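Local coordinates for glutamine cyclotransferase (Zymomonas mobilis, PDB 3NOL), which catalyses the cyclisation of N-terminal glutamine to pyroglutamate, the glutaminyl cyclase reaction, on a calcium-containing beta-propeller, at residues E176-N187 with N228-L239. Numbering follows the deposited sequence.
With CA (calcium ion), chain B; SO4 (sulfate ion), chain D.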
# COMPACT_ATOMS: atom_id res chain seq x y z
N GLU A 176 -3.47 -3.10 0.18
CA GLU A 176 -2.18 -2.35 0.18
C GLU A 176 -1.20 -2.94 1.21
O GLU A 176 -1.60 -3.34 2.31
CB GLU A 176 -2.38 -0.83 0.38
CG GLU A 176 -1.56 0.03 -0.57
CD GLU A 176 -0.10 0.24 -0.10
OE1 GLU A 176 0.13 0.46 1.12
OE2 GLU A 176 0.81 0.26 -0.98
N LEU A 177 0.07 -3.04 0.81
CA LEU A 177 1.10 -3.67 1.65
C LEU A 177 2.19 -2.68 1.98
O LEU A 177 2.43 -1.73 1.22
CB LEU A 177 1.77 -4.83 0.91
CG LEU A 177 0.90 -5.99 0.42
CD1 LEU A 177 1.80 -7.07 -0.18
CD2 LEU A 177 0.09 -6.52 1.61
N GLU A 178 2.89 -2.96 3.09
CA GLU A 178 4.15 -2.27 3.38
C GLU A 178 5.08 -3.14 4.22
O GLU A 178 4.65 -3.67 5.24
CB GLU A 178 3.90 -0.93 4.10
CG GLU A 178 5.18 -0.08 4.13
CD GLU A 178 5.56 0.46 2.74
OE1 GLU A 178 6.75 0.80 2.57
OE2 GLU A 178 4.69 0.54 1.83
N TRP A 179 6.33 -3.29 3.77
CA TRP A 179 7.37 -3.95 4.60
C TRP A 179 7.80 -2.97 5.68
O TRP A 179 8.27 -1.87 5.39
CB TRP A 179 8.56 -4.28 3.71
CG TRP A 179 9.62 -5.03 4.41
CD1 TRP A 179 10.79 -4.52 4.92
CD2 TRP A 179 9.67 -6.44 4.63
NE1 TRP A 179 11.55 -5.53 5.48
CE2 TRP A 179 10.89 -6.72 5.31
CE3 TRP A 179 8.80 -7.49 4.34
CZ2 TRP A 179 11.26 -8.03 5.69
CZ3 TRP A 179 9.18 -8.80 4.71
CH2 TRP A 179 10.39 -9.05 5.39
N VAL A 180 7.60 -3.36 6.94
CA VAL A 180 7.94 -2.49 8.06
C VAL A 180 8.78 -3.27 9.07
O VAL A 180 8.27 -4.16 9.77
CB VAL A 180 6.65 -1.90 8.72
CG1 VAL A 180 6.99 -0.97 9.91
CG2 VAL A 180 5.77 -1.17 7.69
N ASP A 181 10.08 -2.96 9.09
CA ASP A 181 11.02 -3.55 10.04
C ASP A 181 10.88 -5.08 10.17
O ASP A 181 10.74 -5.60 11.27
CB ASP A 181 10.89 -2.83 11.40
CG ASP A 181 11.44 -1.41 11.37
OD1 ASP A 181 11.87 -0.92 10.28
OD2 ASP A 181 11.42 -0.77 12.44
N GLY A 182 10.89 -5.77 9.04
CA GLY A 182 10.97 -7.24 9.01
C GLY A 182 9.61 -7.91 9.00
O GLY A 182 9.54 -9.14 8.93
N GLU A 183 8.54 -7.11 9.07
CA GLU A 183 7.17 -7.62 8.97
C GLU A 183 6.43 -7.12 7.72
O GLU A 183 6.73 -6.04 7.20
CB GLU A 183 6.36 -7.23 10.23
CG GLU A 183 6.93 -7.85 11.48
CD GLU A 183 6.06 -7.66 12.70
OE1 GLU A 183 5.21 -6.75 12.73
OE2 GLU A 183 6.25 -8.45 13.66
N ILE A 184 5.46 -7.91 7.27
CA ILE A 184 4.59 -7.41 6.20
C ILE A 184 3.32 -6.83 6.85
O ILE A 184 2.58 -7.56 7.51
CB ILE A 184 4.21 -8.52 5.17
CG1 ILE A 184 5.47 -9.15 4.54
CG2 ILE A 184 3.21 -7.96 4.12
CD1 ILE A 184 5.23 -10.50 3.96
N PHE A 185 3.12 -5.52 6.72
CA PHE A 185 1.85 -4.89 7.13
C PHE A 185 0.89 -4.94 5.92
O PHE A 185 1.30 -4.61 4.79
CB PHE A 185 2.07 -3.44 7.51
CG PHE A 185 2.72 -3.22 8.89
CD1 PHE A 185 3.52 -4.20 9.51
CD2 PHE A 185 2.53 -2.00 9.54
CE1 PHE A 185 4.13 -3.97 10.76
CE2 PHE A 185 3.13 -1.73 10.79
CZ PHE A 185 3.94 -2.73 11.41
N ALA A 186 -0.37 -5.30 6.16
CA ALA A 186 -1.34 -5.32 5.05
C ALA A 186 -2.67 -4.73 5.46
O ALA A 186 -3.19 -5.06 6.54
CB ALA A 186 -1.58 -6.75 4.58
N ASN A 187 -3.22 -3.85 4.63
CA ASN A 187 -4.63 -3.51 4.80
C ASN A 187 -5.46 -4.77 4.56
O ASN A 187 -5.11 -5.59 3.71
CB ASN A 187 -5.08 -2.42 3.83
CG ASN A 187 -4.50 -1.06 4.17
OD1 ASN A 187 -3.55 -0.61 3.53
ND2 ASN A 187 -5.06 -0.40 5.18
N ASN A 228 -6.96 2.29 3.26
CA ASN A 228 -6.11 1.60 2.28
C ASN A 228 -4.92 2.47 1.96
O ASN A 228 -5.08 3.60 1.46
CB ASN A 228 -6.83 1.25 0.96
CG ASN A 228 -6.04 0.24 0.12
OD1 ASN A 228 -5.73 -0.89 0.59
ND2 ASN A 228 -5.65 0.64 -1.11
N GLY A 229 -3.73 1.96 2.27
CA GLY A 229 -2.50 2.67 1.97
C GLY A 229 -1.69 2.84 3.23
O GLY A 229 -2.14 3.47 4.21
N ILE A 230 -0.49 2.25 3.20
CA ILE A 230 0.45 2.22 4.30
C ILE A 230 1.81 2.55 3.73
O ILE A 230 2.21 1.88 2.78
CB ILE A 230 0.59 0.82 4.89
CG1 ILE A 230 -0.77 0.20 5.23
CG2 ILE A 230 1.51 0.88 6.14
CD1 ILE A 230 -0.71 -1.29 5.57
N ALA A 231 2.51 3.52 4.33
CA ALA A 231 3.89 3.84 3.90
C ALA A 231 4.80 3.94 5.11
O ALA A 231 4.32 4.24 6.21
CB ALA A 231 3.93 5.13 3.12
N TRP A 232 6.09 3.73 4.89
CA TRP A 232 7.03 3.65 5.99
C TRP A 232 8.31 4.34 5.57
O TRP A 232 8.86 4.05 4.51
CB TRP A 232 7.28 2.18 6.33
CG TRP A 232 8.36 1.89 7.33
CD1 TRP A 232 9.51 1.17 7.11
CD2 TRP A 232 8.37 2.25 8.72
NE1 TRP A 232 10.25 1.08 8.27
CE2 TRP A 232 9.58 1.74 9.27
CE3 TRP A 232 7.49 2.96 9.54
CZ2 TRP A 232 9.91 1.90 10.63
CZ3 TRP A 232 7.83 3.13 10.90
CH2 TRP A 232 9.02 2.61 11.42
N ASP A 233 8.76 5.25 6.43
CA ASP A 233 9.98 6.01 6.24
C ASP A 233 10.97 5.36 7.17
O ASP A 233 10.92 5.55 8.39
CB ASP A 233 9.71 7.47 6.63
CG ASP A 233 10.99 8.31 6.78
OD1 ASP A 233 10.83 9.50 7.12
OD2 ASP A 233 12.11 7.79 6.60
N LYS A 234 11.88 4.59 6.58
CA LYS A 234 12.86 3.79 7.31
C LYS A 234 13.92 4.67 7.99
O LYS A 234 14.36 4.39 9.12
CB LYS A 234 13.52 2.82 6.32
CG LYS A 234 14.63 1.94 6.89
CD LYS A 234 14.09 0.91 7.83
CE LYS A 234 15.03 -0.26 7.95
NZ LYS A 234 14.48 -1.16 9.00
N GLU A 235 14.33 5.74 7.31
CA GLU A 235 15.33 6.66 7.88
C GLU A 235 14.89 7.28 9.21
O GLU A 235 15.65 7.25 10.21
CB GLU A 235 15.70 7.78 6.90
CG GLU A 235 16.80 8.68 7.51
CD GLU A 235 17.28 9.83 6.63
OE1 GLU A 235 18.28 10.47 7.04
OE2 GLU A 235 16.65 10.11 5.57
N HIS A 236 13.66 7.82 9.24
CA HIS A 236 13.14 8.55 10.43
C HIS A 236 12.15 7.73 11.28
O HIS A 236 11.66 8.20 12.33
CB HIS A 236 12.48 9.88 10.01
CG HIS A 236 13.30 10.70 9.05
ND1 HIS A 236 14.39 11.44 9.45
CD2 HIS A 236 13.19 10.87 7.71
CE1 HIS A 236 14.91 12.05 8.39
NE2 HIS A 236 14.19 11.73 7.33
N HIS A 237 11.85 6.51 10.83
CA HIS A 237 10.82 5.66 11.43
C HIS A 237 9.46 6.38 11.56
O HIS A 237 8.92 6.55 12.67
CB HIS A 237 11.32 5.04 12.74
CG HIS A 237 12.08 3.77 12.56
ND1 HIS A 237 12.04 2.74 13.48
CD2 HIS A 237 12.90 3.35 11.56
CE1 HIS A 237 12.82 1.75 13.06
NE2 HIS A 237 13.34 2.09 11.89
N ARG A 238 8.93 6.78 10.41
CA ARG A 238 7.58 7.35 10.33
C ARG A 238 6.64 6.41 9.59
O ARG A 238 6.88 6.06 8.42
CB ARG A 238 7.61 8.72 9.63
CG ARG A 238 8.36 9.82 10.40
CD ARG A 238 8.27 11.20 9.72
NE ARG A 238 8.98 11.20 8.44
CZ ARG A 238 8.97 12.18 7.53
NH1 ARG A 238 8.26 13.30 7.71
NH2 ARG A 238 9.67 12.05 6.40
N LEU A 239 5.56 6.02 10.27
CA LEU A 239 4.53 5.18 9.69
C LEU A 239 3.35 6.06 9.27
O LEU A 239 2.82 6.83 10.08
CB LEU A 239 4.06 4.14 10.71
CG LEU A 239 3.02 3.11 10.27
CD1 LEU A 239 3.52 2.27 9.11
CD2 LEU A 239 2.60 2.22 11.44
CA CA B . 2.63 0.60 0.75
S SO4 D . 14.25 -4.41 7.39
O1 SO4 D . 15.46 -3.69 7.81
O2 SO4 D . 13.06 -3.66 7.77
O3 SO4 D . 14.31 -4.59 5.94
O4 SO4 D . 14.20 -5.73 8.05
O HOH W 1 7.29 3.32 2.27
O HOH W 2 -4.21 2.34 5.61
O HOH W 3 4.02 -0.06 -1.09
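Glu176, Leu177 and Glu178 meet Ile230 at a calcium ion held between two strands, 177-180 and 228-233, that run 24° from parallel. Both carboxylate oxygens of Glu176 bind the metal, whereas Glu178 uses OE2 alone, at 2.3 Å from the calcium; the carbonyl oxygens of Leu177 and Ile230, a water and the carbonyl of Phe48 complete the shell. Glu176 OE1 also accepts the backbone N-H of Ile230 (N to OE1 2.8 Å), on the anti side but tilted out of the carboxylate plane, adding to the hold that the two metal bonds have on its rotation. A water that donates to Glu178 OE1 and accepts from Trp232 N ties down the other carboxylate.

Hydrogen bonds close the end nearest Asn228. Gly229 N points almost straight (179°) at Asn187 OD1, 2.9 Å away, though from above the amide's carbonyl plane. In return, Asn228 OD1 takes the N-H of Glu176, while its ND2 reaches Thr45 O.

Apolar packing fills the middle. Val180 CG1, anti to the backbone N (chi1 180°), lies over the centre of the Trp232 ring system, a CH-pi contact 3.8 Å from the six-membered ring's centroid. Ile230 CD1 rests on Phe185 CB, and Leu239 CD2 comes at the Phe185 ring edge.

At the exposed end, Asp181 OD1 forms a salt bridge with Lys234 NZ (2.9 Å) and a weak hydrogen bond with Trp232 NE1; Lys234 NZ and Trp179 NE1 also hold a sulfate, probably from the crystallisation liquor.

The arrangement is that of neighbouring beta-propeller blades whose innermost strands line the central channel, here joined through a calcium ion that also binds strand 44-51 of another blade.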